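Local coordinates for putative iron binding protein (Bordetella pertussis Tohama I, PDB 1Y9U) that probably binds ferric iron in the periplasm through tyrosine side chains, as a bacterial solute-binding protein of the ferric-binding type, at residues Thr61-Asp69 against Val302-Lys310; Gln77-Val88 against Ala95-Ser103. All blocks are in the same frame, centred on the assembly; numbering follows the deposited sequence.

Contact 1: Thr61-Asp69 against Val302-Lys310; sequences TVDIGNLID and VAEIAKYRK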
loop_
_atom_site.group_PDB
_atom_site.type_symbol
_atom_site.label_atom_id
_atom_site.label_comp_id
_atom_site.label_asym_id
_atom_site.label_seq_id
_atom_site.Cartn_x
_atom_site.Cartn_y
_atom_site.Cartn_z
ATOM N N THR A 61 -0.672 -9.490 -5.359
ATOM C CA THR A 61 -0.066 -8.290 -5.932
ATOM C C THR A 61 -0.189 -7.104 -4.989
ATOM O O THR A 61 -0.663 -7.239 -3.847
ATOM C CB THR A 61 -0.696 -8.051 -7.340
ATOM O OG1 THR A 61 0.051 -7.061 -8.074
ATOM C CG2 THR A 61 -2.087 -7.516 -7.252
ATOM N N VAL A 62 0.268 -5.949 -5.460
ATOM C CA VAL A 62 0.224 -4.707 -4.705
ATOM C C VAL A 62 -0.576 -3.690 -5.508
ATOM O O VAL A 62 -0.524 -3.707 -6.740
ATOM C CB VAL A 62 1.660 -4.221 -4.440
ATOM C CG1 VAL A 62 1.682 -2.928 -3.642
ATOM C CG2 VAL A 62 2.464 -5.304 -3.720
ATOM N N ASP A 63 -1.301 -2.833 -4.791
ATOM C CA ASP A 63 -2.158 -1.756 -5.291
ATOM C C ASP A 63 -3.566 -2.251 -5.580
ATOM O O ASP A 63 -3.750 -3.179 -6.350
ATOM C CB ASP A 63 -1.569 -1.067 -6.517
ATOM C CG ASP A 63 -2.167 0.281 -6.755
ATOM O OD1 ASP A 63 -3.364 0.381 -7.035
ATOM O OD2 ASP A 63 -1.511 1.319 -6.673
ATOM N N ILE A 64 -4.558 -1.620 -4.962
ATOM C CA ILE A 64 -5.963 -1.955 -5.192
ATOM C C ILE A 64 -6.325 -1.923 -6.671
ATOM O O ILE A 64 -7.082 -2.767 -7.135
ATOM C CB ILE A 64 -6.908 -1.057 -4.355
ATOM C CG1 ILE A 64 -8.378 -1.454 -4.521
ATOM C CG2 ILE A 64 -6.754 0.425 -4.724
ATOM C CD1 ILE A 64 -8.715 -2.901 -4.115
ATOM N N GLY A 65 -5.782 -0.969 -7.428
ATOM C CA GLY A 65 -6.036 -0.922 -8.861
ATOM C C GLY A 65 -5.630 -2.181 -9.587
ATOM O O GLY A 65 -6.365 -2.671 -10.455
ATOM N N ASN A 66 -4.460 -2.722 -9.240
ATOM C CA ASN A 66 -3.997 -3.965 -9.850
ATOM C C ASN A 66 -4.897 -5.143 -9.489
ATOM O O ASN A 66 -5.145 -6.021 -10.314
ATOM C CB ASN A 66 -2.556 -4.271 -9.447
ATOM C CG ASN A 66 -1.546 -3.366 -10.131
ATOM O OD1 ASN A 66 -0.522 -3.019 -9.552
ATOM N ND2 ASN A 66 -1.827 -2.994 -11.372
ATOM N N LEU A 67 -5.368 -5.175 -8.244
ATOM C CA LEU A 67 -6.277 -6.231 -7.809
ATOM C C LEU A 67 -7.610 -6.186 -8.527
ATOM O O LEU A 67 -8.105 -7.199 -8.996
ATOM C CB LEU A 67 -6.521 -6.111 -6.313
ATOM C CG LEU A 67 -5.516 -6.793 -5.426
ATOM C CD1 LEU A 67 -5.871 -6.409 -3.993
ATOM C CD2 LEU A 67 -5.511 -8.313 -5.593
ATOM N N ILE A 68 -8.190 -4.996 -8.616
ATOM C CA ILE A 68 -9.455 -4.814 -9.321
ATOM C C ILE A 68 -9.285 -5.136 -10.798
ATOM O O ILE A 68 -10.184 -5.699 -11.408
ATOM C CB ILE A 68 -10.002 -3.385 -9.089
ATOM C CG1 ILE A 68 -10.271 -3.194 -7.589
ATOM C CG2 ILE A 68 -11.225 -3.098 -9.989
ATOM C CD1 ILE A 68 -11.654 -2.842 -7.172
ATOM N N ASP A 69 -8.122 -4.825 -11.364
ATOM C CA ASP A 69 -7.851 -5.173 -12.754
ATOM C C ASP A 69 -7.895 -6.688 -12.963
ATOM O O ASP A 69 -8.354 -7.156 -14.007
ATOM C CB ASP A 69 -6.506 -4.608 -13.218
ATOM C CG ASP A 69 -6.566 -3.116 -13.521
ATOM O OD1 ASP A 69 -5.507 -2.559 -13.869
ATOM O OD2 ASP A 69 -7.598 -2.426 -13.410
ATOM N N VAL A 302 -11.566 0.889 -0.279
ATOM C CA VAL A 302 -10.410 1.146 -1.133
ATOM C C VAL A 302 -10.728 0.942 -2.597
ATOM O O VAL A 302 -10.031 1.466 -3.454
ATOM C CB VAL A 302 -9.147 0.342 -0.734
ATOM C CG1 VAL A 302 -8.608 0.852 0.586
ATOM C CG2 VAL A 302 -9.408 -1.175 -0.693
ATOM N N ALA A 303 -11.805 0.216 -2.909
ATOM C CA ALA A 303 -12.239 0.110 -4.296
ATOM C C ALA A 303 -12.528 1.483 -4.934
ATOM O O ALA A 303 -12.366 1.628 -6.137
ATOM C CB ALA A 303 -13.438 -0.811 -4.426
ATOM N N GLU A 304 -12.924 2.457 -4.117
ATOM C CA GLU A 304 -13.120 3.853 -4.568
ATOM C C GLU A 304 -11.860 4.461 -5.185
ATOM O O GLU A 304 -11.937 5.326 -6.069
ATOM C CB GLU A 304 -13.622 4.747 -3.419
ATOM C CG GLU A 304 -15.015 4.410 -2.914
ATOM C CD GLU A 304 -16.107 4.959 -3.818
ATOM O OE1 GLU A 304 -16.546 4.226 -4.711
ATOM O OE2 GLU A 304 -16.497 6.130 -3.641
ATOM N N ILE A 305 -10.696 4.041 -4.708
ATOM C CA ILE A 305 -9.435 4.530 -5.262
ATOM C C ILE A 305 -9.319 4.121 -6.735
ATOM O O ILE A 305 -8.938 4.914 -7.594
ATOM C CB ILE A 305 -8.239 4.009 -4.430
ATOM C CG1 ILE A 305 -8.236 4.653 -3.056
ATOM C CG2 ILE A 305 -6.922 4.251 -5.145
ATOM C CD1 ILE A 305 -7.427 3.868 -2.062
ATOM N N ALA A 306 -9.685 2.880 -7.035
ATOM C CA ALA A 306 -9.680 2.401 -8.402
ATOM C C ALA A 306 -10.726 3.127 -9.251
ATOM O O ALA A 306 -10.444 3.467 -10.396
ATOM C CB ALA A 306 -9.924 0.886 -8.434
ATOM N N LYS A 307 -11.896 3.383 -8.676
ATOM C CA LYS A 307 -12.987 4.100 -9.362
ATOM C C LYS A 307 -12.563 5.488 -9.839
ATOM O O LYS A 307 -12.942 5.890 -10.917
ATOM C CB LYS A 307 -14.209 4.252 -8.430
ATOM C CG LYS A 307 -15.417 5.043 -9.004
ATOM C CD LYS A 307 -16.589 5.173 -8.014
ATOM C CE LYS A 307 -17.696 6.142 -8.524
ATOM N NZ LYS A 307 -18.979 6.043 -7.745
ATOM N N TYR A 308 -11.805 6.216 -9.014
ATOM C CA TYR A 308 -11.458 7.615 -9.285
ATOM C C TYR A 308 -10.021 7.794 -9.793
ATOM O O TYR A 308 -9.570 8.934 -9.946
ATOM C CB TYR A 308 -11.675 8.467 -8.027
ATOM C CG TYR A 308 -13.119 8.695 -7.677
ATOM C CD1 TYR A 308 -13.751 7.944 -6.695
ATOM C CD2 TYR A 308 -13.865 9.671 -8.331
ATOM C CE1 TYR A 308 -15.080 8.159 -6.366
ATOM C CE2 TYR A 308 -15.202 9.889 -8.011
ATOM C CZ TYR A 308 -15.802 9.128 -7.029
ATOM O OH TYR A 308 -17.132 9.326 -6.696
ATOM N N ARG A 309 -9.316 6.709 -10.099
ATOM C CA ARG A 309 -7.892 6.746 -10.432
ATOM C C ARG A 309 -7.592 7.556 -11.687
ATOM O O ARG A 309 -6.694 8.394 -11.700
ATOM C CB ARG A 309 -7.273 5.334 -10.560
ATOM C CG ARG A 309 -5.776 5.333 -10.272
ATOM C CD ARG A 309 -5.489 5.454 -8.778
ATOM N NE ARG A 309 -4.142 5.123 -8.347
ATOM C CZ ARG A 309 -3.705 3.911 -8.013
ATOM N NH1 ARG A 309 -4.499 2.845 -8.092
ATOM N NH2 ARG A 309 -2.472 3.773 -7.568
ATOM N N LYS A 310 -8.344 7.289 -12.746
ATOM C CA LYS A 310 -8.109 7.976 -14.011
ATOM C C LYS A 310 -8.452 9.464 -13.874
ATOM O O LYS A 310 -7.687 10.304 -14.323
ATOM C CB LYS A 310 -8.915 7.330 -15.140
ATOM C CG LYS A 310 -8.616 7.873 -16.536
ATOM C CD LYS A 310 -9.729 7.540 -17.539
ATOM C CE LYS A 310 -9.810 6.040 -17.833
ATOM N NZ LYS A 310 -10.872 5.678 -18.829
#

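Contact 2: Gln77-Val88 against Ala95-Ser103; sequences QKIQSQTLDSVV and AEGSWYALS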
loop_
_atom_site.group_PDB
_atom_site.type_symbol
_atom_site.label_atom_id
_atom_site.label_comp_id
_atom_site.label_asym_id
_atom_site.label_seq_id
_atom_site.Cartn_x
_atom_site.Cartn_y
_atom_site.Cartn_z
ATOM N N GLN A 77 -11.978 -15.876 -9.105
ATOM C CA GLN A 77 -13.302 -16.356 -8.730
ATOM C C GLN A 77 -13.671 -15.948 -7.305
ATOM O O GLN A 77 -12.795 -15.688 -6.459
ATOM C CB GLN A 77 -13.400 -17.887 -8.869
ATOM C CG GLN A 77 -12.521 -18.652 -7.902
ATOM C CD GLN A 77 -12.583 -20.148 -8.144
ATOM O OE1 GLN A 77 -11.612 -20.747 -8.581
ATOM N NE2 GLN A 77 -13.721 -20.746 -7.842
ATOM N N LYS A 78 -14.972 -15.904 -7.062
ATOM C CA LYS A 78 -15.570 -15.566 -5.781
ATOM C C LYS A 78 -15.384 -16.729 -4.822
ATOM O O LYS A 78 -15.464 -17.879 -5.229
ATOM C CB LYS A 78 -17.065 -15.278 -5.981
ATOM C CG LYS A 78 -17.326 -13.993 -6.750
ATOM C CD LYS A 78 -18.785 -13.781 -7.038
ATOM C CE LYS A 78 -18.962 -12.700 -8.076
ATOM N NZ LYS A 78 -20.284 -12.030 -7.941
ATOM N N ILE A 79 -15.109 -16.424 -3.557
ATOM C CA ILE A 79 -15.063 -17.448 -2.517
ATOM C C ILE A 79 -15.852 -16.987 -1.312
ATOM O O ILE A 79 -16.119 -15.795 -1.128
ATOM C CB ILE A 79 -13.611 -17.838 -2.115
ATOM C CG1 ILE A 79 -12.901 -16.667 -1.438
ATOM C CG2 ILE A 79 -12.827 -18.366 -3.329
ATOM C CD1 ILE A 79 -11.665 -17.080 -0.700
ATOM N N GLN A 80 -16.241 -17.972 -0.512
ATOM C CA GLN A 80 -16.958 -17.754 0.722
ATOM C C GLN A 80 -16.054 -18.278 1.816
ATOM O O GLN A 80 -15.590 -19.425 1.781
ATOM C CB GLN A 80 -18.297 -18.487 0.704
ATOM C CG GLN A 80 -19.286 -17.904 -0.292
ATOM C CD GLN A 80 -18.978 -18.272 -1.741
ATOM O OE1 GLN A 80 -18.768 -19.445 -2.055
ATOM N NE2 GLN A 80 -18.941 -17.270 -2.623
ATOM N N SER A 81 -15.754 -17.403 2.769
ATOM C CA SER A 81 -14.866 -17.758 3.862
ATOM C C SER A 81 -15.171 -16.876 5.043
ATOM O O SER A 81 -14.911 -15.683 5.026
ATOM C CB SER A 81 -13.393 -17.609 3.462
ATOM O OG SER A 81 -12.557 -17.721 4.607
ATOM N N GLN A 82 -15.717 -17.477 6.100
ATOM C CA GLN A 82 -15.892 -16.785 7.357
ATOM C C GLN A 82 -14.526 -16.368 7.939
ATOM O O GLN A 82 -14.433 -15.350 8.609
ATOM C CB GLN A 82 -16.685 -17.649 8.349
ATOM C CG GLN A 82 -16.804 -17.013 9.719
ATOM C CD GLN A 82 -15.640 -17.354 10.653
ATOM O OE1 GLN A 82 -14.913 -18.341 10.425
ATOM N NE2 GLN A 82 -15.477 -16.558 11.712
ATOM N N THR A 83 -13.488 -17.149 7.682
ATOM C CA THR A 83 -12.166 -16.828 8.207
ATOM C C THR A 83 -11.686 -15.513 7.621
ATOM O O THR A 83 -11.311 -14.605 8.339
ATOM C CB THR A 83 -11.180 -17.946 7.880
ATOM O OG1 THR A 83 -11.565 -19.142 8.581
ATOM C CG2 THR A 83 -9.774 -17.609 8.361
ATOM N N LEU A 84 -11.756 -15.403 6.308
ATOM C CA LEU A 84 -11.311 -14.190 5.638
ATOM C C LEU A 84 -12.236 -13.009 5.945
ATOM O O LEU A 84 -11.764 -11.916 6.218
ATOM C CB LEU A 84 -11.166 -14.423 4.134
ATOM C CG LEU A 84 -9.931 -15.243 3.711
ATOM C CD1 LEU A 84 -10.165 -15.923 2.371
ATOM C CD2 LEU A 84 -8.680 -14.408 3.684
ATOM N N ASP A 85 -13.550 -13.206 5.924
ATOM C CA ASP A 85 -14.469 -12.089 6.116
ATOM C C ASP A 85 -14.397 -11.526 7.524
ATOM O O ASP A 85 -14.592 -10.347 7.745
ATOM C CB ASP A 85 -15.910 -12.490 5.812
ATOM C CG ASP A 85 -16.166 -12.678 4.332
ATOM O OD1 ASP A 85 -15.266 -12.376 3.512
ATOM O OD2 ASP A 85 -17.268 -13.109 3.902
ATOM N N SER A 86 -14.122 -12.380 8.502
ATOM C CA SER A 86 -14.061 -11.918 9.872
ATOM C C SER A 86 -12.745 -11.275 10.233
ATOM O O SER A 86 -12.665 -10.616 11.248
ATOM C CB SER A 86 -14.357 -13.062 10.845
ATOM O OG SER A 86 -13.365 -14.069 10.818
ATOM N N VAL A 87 -11.699 -11.527 9.445
ATOM C CA VAL A 87 -10.388 -10.921 9.661
ATOM C C VAL A 87 -10.236 -9.608 8.902
ATOM O O VAL A 87 -9.779 -8.625 9.452
ATOM C CB VAL A 87 -9.238 -11.864 9.237
ATOM C CG1 VAL A 87 -7.905 -11.120 9.277
ATOM C CG2 VAL A 87 -9.204 -13.082 10.135
ATOM N N VAL A 88 -10.593 -9.606 7.638
ATOM C CA VAL A 88 -10.353 -8.438 6.784
ATOM C C VAL A 88 -11.544 -7.492 6.885
ATOM O O VAL A 88 -12.666 -7.897 6.593
ATOM C CB VAL A 88 -10.155 -8.892 5.337
ATOM C CG1 VAL A 88 -9.948 -7.687 4.423
ATOM C CG2 VAL A 88 -8.967 -9.849 5.234
ATOM N N ALA A 95 -16.687 -7.566 -2.516
ATOM C CA ALA A 95 -17.911 -8.331 -2.289
ATOM C C ALA A 95 -17.785 -9.800 -2.744
ATOM O O ALA A 95 -17.084 -10.113 -3.709
ATOM C CB ALA A 95 -19.051 -7.663 -2.997
ATOM N N GLU A 96 -18.449 -10.697 -2.016
ATOM C CA GLU A 96 -18.512 -12.119 -2.385
ATOM C C GLU A 96 -17.131 -12.767 -2.496
ATOM O O GLU A 96 -16.921 -13.685 -3.285
ATOM C CB GLU A 96 -19.268 -12.303 -3.706
ATOM C CG GLU A 96 -20.639 -11.641 -3.749
ATOM C CD GLU A 96 -21.407 -11.983 -5.018
ATOM O OE1 GLU A 96 -21.795 -13.158 -5.174
ATOM O OE2 GLU A 96 -21.619 -11.086 -5.865
ATOM N N GLY A 97 -16.189 -12.278 -1.699
ATOM C CA GLY A 97 -14.872 -12.867 -1.618
ATOM C C GLY A 97 -14.110 -12.800 -2.918
ATOM O O GLY A 97 -13.353 -13.695 -3.221
ATOM N N SER A 98 -14.243 -11.691 -3.644
ATOM C CA SER A 98 -13.547 -11.516 -4.906
ATOM C C SER A 98 -12.033 -11.142 -4.799
ATOM O O SER A 98 -11.236 -11.509 -5.653
ATOM C CB SER A 98 -14.295 -10.480 -5.759
ATOM O OG SER A 98 -14.473 -9.259 -5.041
ATOM N N TRP A 99 -11.667 -10.375 -3.782
ATOM C CA TRP A 99 -10.271 -10.019 -3.479
ATOM C C TRP A 99 -10.214 -9.624 -2.012
ATOM O O TRP A 99 -11.221 -9.258 -1.424
ATOM C CB TRP A 99 -9.747 -8.853 -4.348
ATOM C CG TRP A 99 -10.573 -7.626 -4.273
ATOM C CD1 TRP A 99 -11.592 -7.267 -5.109
ATOM C CD2 TRP A 99 -10.458 -6.572 -3.318
ATOM N NE1 TRP A 99 -12.145 -6.083 -4.702
ATOM C CE2 TRP A 99 -11.457 -5.621 -3.613
ATOM C CE3 TRP A 99 -9.622 -6.335 -2.219
ATOM C CZ2 TRP A 99 -11.637 -4.464 -2.858
ATOM C CZ3 TRP A 99 -9.812 -5.195 -1.466
ATOM C CH2 TRP A 99 -10.818 -4.277 -1.782
ATOM N N TYR A 100 -9.028 -9.708 -1.436
ATOM C CA TYR A 100 -8.830 -9.432 -0.028
ATOM C C TYR A 100 -7.506 -8.707 0.217
ATOM O O TYR A 100 -6.483 -9.139 -0.297
ATOM C CB TYR A 100 -8.768 -10.751 0.728
ATOM C CG TYR A 100 -10.067 -11.480 0.824
ATOM C CD1 TYR A 100 -10.424 -12.421 -0.126
ATOM C CD2 TYR A 100 -10.924 -11.246 1.888
ATOM C CE1 TYR A 100 -11.654 -13.101 -0.014
ATOM C CE2 TYR A 100 -12.125 -11.914 2.006
ATOM C CZ TYR A 100 -12.475 -12.823 1.075
ATOM O OH TYR A 100 -13.663 -13.494 1.247
ATOM N N ALA A 101 -7.523 -7.632 1.006
ATOM C CA ALA A 101 -6.279 -7.015 1.478
ATOM C C ALA A 101 -5.547 -7.943 2.431
ATOM O O ALA A 101 -6.159 -8.641 3.226
ATOM C CB ALA A 101 -6.550 -5.684 2.171
ATOM N N LEU A 102 -4.223 -7.926 2.326
ATOM C CA LEU A 102 -3.311 -8.639 3.218
ATOM C C LEU A 102 -2.414 -7.726 4.038
ATOM O O LEU A 102 -1.973 -8.132 5.119
ATOM C CB LEU A 102 -2.449 -9.613 2.418
ATOM C CG LEU A 102 -3.197 -10.722 1.670
ATOM C CD1 LEU A 102 -2.195 -11.563 0.890
ATOM C CD2 LEU A 102 -3.994 -11.622 2.607
ATOM N N SER A 103 -2.154 -6.501 3.563
ATOM C CA SER A 103 -1.417 -5.533 4.356
ATOM C C SER A 103 -1.787 -4.144 3.890
ATOM O O SER A 103 -2.327 -3.976 2.802
ATOM C CB SER A 103 0.084 -5.734 4.216
ATOM O OG SER A 103 0.500 -5.413 2.902
HETATM O O HOH W 1 -10.990 -14.806 -4.643
#

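Contact 1: Thr61-Asp69 against Val302-Lys310
Arg309 grips Asp63 end-on through NH1 and NH2 in a two-bonded salt bridge between the start of helix 64-72 and the C-terminal helix 303-318. Arg309 NH1 gives to Asp63 OD1 at 2.9 Å and Arg309 NH2 to Asp63 OD2 at 2.8 Å, both nearly straight and both on syn lone pairs. Carboxylate and guanidinium lie almost in one plane, 7° apart. Asp63 is also the N-cap of its helix: the anti lone pair of Asp63 OD1 takes the N-H of Gly65 N, 2.8 Å away.

In the apolar part, segments 64-69 and 303-310 cross at -92° with axes 8.7 Å apart, Gly65 and Ala306 lying nearest; their small size is consistent with this closeness. Ile64 holds CG1 anti to its nitrogen (chi1 -177°), and this branch lies on the carbonyl O of Val302 while Ile64 CD1 reaches Val302 CG2 at 3.9 Å. The other branch, Ile64 CG2, touches Ile305 CG2. Farther along, Ile68 CD1 packs on Ala303 CB at 3.9 Å.

Arg309 NE and NH2 also bond to Thr145 OG1 and Pro142 O, flanking in sequence Tyr143, an iron ligand of this protein although no iron is bound here. With both carboxylate oxygens gripped, the bridge fixes the rotation of both groups and ties the capped helix to the 142-145 region near Tyr143.

Contact 2: Gln77-Val88 against Ala95-Ser103
The Tyr100 ring stands against Leu84 of helix 82-87, whose CD1 lies over one ring face in a CH-pi contact, 4.2 Å from the centroid. Leu84 CB touches Tyr100 CE2 at 3.4 Å. Ile79 CG1 comes to the ring edge, 4.0 Å from Tyr100 CE1, and Val88 CG2 approaches Tyr100 CD2 obliquely. With CG anti to its carbonyl carbon (chi1 -71°), Tyr100 extends from strand 100-112 toward the helix. Tyr100 OH gives a hydrogen bond of 3.0 Å to Asp85 OD1, met on the syn side but 30° out of the carboxylate plane.

Beyond the ring, Ile79 N donates to Gly97 O at 3.3 Å, from above the carbonyl plane, and more weakly to Glu96 O. Gly97 CA returns a CA-H...O contact to Ile79 O at 3.2 Å. A water lies between Gln77 O and Gly97 O, within bonding distance of each.

At the exposed rim the extended Lys78 chain slants across Glu96 and closes a salt bridge from Lys78 NZ to Glu96 OE2 at 2.6 Å, from above the carboxylate plane. The ring is thus gripped at face, edge and hydroxyl, while one backbone bond, a weaker second one and a solvent-facing ion pair join residues 78-79 to the turn before the strand.

Overall arrangement
Trp99 joins the two contacts: turned away from segment 77-88, its indole packs on Ile64, Ile68 and Val302 of contact 1, with Trp99 CH2 3.4 Å from Ile64 CD1. Both contacts reach strand 237-245 of the same sheet, and contact 2 lies inside the long chain loop closed by contact 1. Contact 1 is nearer the chain centre and beside the iron-binding tyrosines; contact 2 lies away from them. Each mixes buried apolar groups with an ion pair, but the pair of contact 1 is nearly coplanar, held by two hydrogen bonds and backed by further partners, whereas that of contact 2 is a single bond between exposed residues.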